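Local coordinates for protein superoxide dismutase (Clostridium difficile, PDB 3TJT) that probably disproportionates superoxide into hydrogen peroxide and oxygen at an iron site, at residues Glu105-Asp110 against Gly142-Met147. Sequence-based numbering, arbitrary orientation.
Sequences EAIDRD and GKLSIM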
# COMPACT_ATOMS: atom_id res chain seq x y z
N GLU A 105 -23.51 -4.04 -23.88
CA GLU A 105 -23.15 -3.72 -25.25
C GLU A 105 -21.85 -2.93 -25.34
O GLU A 105 -21.02 -3.18 -26.22
CB GLU A 105 -24.29 -2.95 -25.93
CG GLU A 105 -25.55 -3.79 -26.06
CD GLU A 105 -26.75 -2.99 -26.54
OE1 GLU A 105 -26.54 -1.89 -27.11
OE2 GLU A 105 -27.89 -3.45 -26.34
N ALA A 106 -21.68 -1.98 -24.42
CA ALA A 106 -20.49 -1.14 -24.41
C ALA A 106 -19.24 -1.96 -24.13
O ALA A 106 -18.18 -1.71 -24.71
CB ALA A 106 -20.65 -0.02 -23.39
N ILE A 107 -19.35 -2.94 -23.25
CA ILE A 107 -18.22 -3.80 -22.96
C ILE A 107 -17.78 -4.57 -24.20
O ILE A 107 -16.59 -4.64 -24.52
CB ILE A 107 -18.53 -4.76 -21.78
CG1 ILE A 107 -18.57 -3.96 -20.47
CG2 ILE A 107 -17.51 -5.88 -21.73
CD1 ILE A 107 -19.05 -4.76 -19.24
N ASP A 108 -18.74 -5.14 -24.93
CA ASP A 108 -18.41 -5.83 -26.17
C ASP A 108 -17.81 -4.87 -27.18
O ASP A 108 -16.84 -5.20 -27.86
CB ASP A 108 -19.66 -6.51 -26.76
CG ASP A 108 -20.03 -7.78 -26.03
OD1 ASP A 108 -19.26 -8.22 -25.15
OD2 ASP A 108 -21.11 -8.34 -26.33
N ARG A 109 -18.38 -3.67 -27.28
CA ARG A 109 -17.90 -2.66 -28.22
C ARG A 109 -16.45 -2.26 -27.92
O ARG A 109 -15.61 -2.21 -28.82
CB ARG A 109 -18.79 -1.42 -28.16
CG ARG A 109 -18.45 -0.34 -29.18
CD ARG A 109 -19.22 0.94 -28.87
NE ARG A 109 -18.79 1.52 -27.60
CZ ARG A 109 -19.57 2.24 -26.80
NH1 ARG A 109 -20.83 2.47 -27.14
NH2 ARG A 109 -19.08 2.72 -25.66
N ASP A 110 -16.16 -2.00 -26.66
CA ASP A 110 -14.87 -1.40 -26.30
C ASP A 110 -13.77 -2.39 -25.96
O ASP A 110 -12.59 -2.04 -26.02
CB ASP A 110 -15.07 -0.38 -25.17
CG ASP A 110 -15.97 0.76 -25.59
OD1 ASP A 110 -16.10 0.98 -26.82
OD2 ASP A 110 -16.55 1.44 -24.72
N GLY A 142 -19.35 7.91 -22.80
CA GLY A 142 -19.67 6.51 -22.58
C GLY A 142 -18.64 5.50 -23.06
O GLY A 142 -18.90 4.29 -23.05
N LYS A 143 -17.49 5.98 -23.50
CA LYS A 143 -16.41 5.09 -23.93
C LYS A 143 -15.77 4.45 -22.70
O LYS A 143 -15.42 5.16 -21.76
CB LYS A 143 -15.36 5.89 -24.71
CG LYS A 143 -14.21 5.07 -25.26
CD LYS A 143 -14.68 4.15 -26.37
CE LYS A 143 -13.53 3.40 -27.01
NZ LYS A 143 -14.01 2.37 -27.98
N LEU A 144 -15.61 3.13 -22.71
CA LEU A 144 -15.05 2.42 -21.55
C LEU A 144 -13.56 2.15 -21.67
O LEU A 144 -13.05 1.90 -22.76
CB LEU A 144 -15.78 1.09 -21.33
CG LEU A 144 -17.28 1.15 -21.04
CD1 LEU A 144 -17.89 -0.27 -21.00
CD2 LEU A 144 -17.57 1.91 -19.75
N SER A 145 -12.87 2.17 -20.53
CA SER A 145 -11.47 1.78 -20.47
C SER A 145 -11.17 1.25 -19.07
O SER A 145 -11.97 1.44 -18.15
CB SER A 145 -10.55 2.97 -20.78
OG SER A 145 -10.74 4.02 -19.85
N ILE A 146 -10.04 0.59 -18.91
CA ILE A 146 -9.59 0.16 -17.59
C ILE A 146 -8.37 0.98 -17.16
O ILE A 146 -7.47 1.21 -17.97
CB ILE A 146 -9.24 -1.34 -17.60
CG1 ILE A 146 -10.53 -2.15 -17.77
CG2 ILE A 146 -8.53 -1.73 -16.30
CD1 ILE A 146 -10.30 -3.58 -18.18
N MET A 147 -8.38 1.46 -15.92
CA MET A 147 -7.24 2.22 -15.40
C MET A 147 -7.05 1.89 -13.93
O MET A 147 -7.95 1.35 -13.29
CB MET A 147 -7.49 3.73 -15.53
CG MET A 147 -8.51 4.24 -14.50
SD MET A 147 -8.67 6.02 -14.44
CE MET A 147 -7.10 6.49 -13.73
O HOH W 1 -11.68 0.69 -26.84
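Asp110, near the C-terminal end of helix 101-111, faces Leu144 at the start of strand 144-150, outermost in the sheet of this chain; the short helix and strand axes come within 8.7 Å and cross at -75°. Asp110 has CG anti to its carbonyl carbon (chi1 -62°), which turns the carboxylate toward Lys143, in the loop before the strand, and Leu144, its first residue. There Leu144 N donates a nearly straight bond of 2.8 Å to Asp110 OD2, arriving from above the carboxylate plane. Arg109, bent at chi3 (66°), grips the same carboxylate side-on: NE reaches Asp110 OD1 at 2.9 Å, in the guanidinium plane, and NH2 meets OD2 on its syn side, tilted out of the carboxylate plane. Lys143 NZ closes a salt bridge of 2.8 Å to Asp110 OD1 from the face opposite NE, and a water links NZ to Asp110 O. At the guanidinium edge, NH2 also makes a weak bond to Gly142 O, which Tyr201 OH of helix 194-202 binds too. Next to this polar cluster, Leu144 CD1 packs on Ala106 CB (3.7 Å) and Ile107 CG1 (3.8 Å), while Leu103 and Phe111 extend the apolar contact along the helix. Helix and antiparallel sheet are thereby joined within the C-terminal domain, away from the iron site. Each carboxylate oxygen is held by two donors from opposite faces, which should restrain its rotation, and the two neighbouring cations would be expected to favour the ionised form.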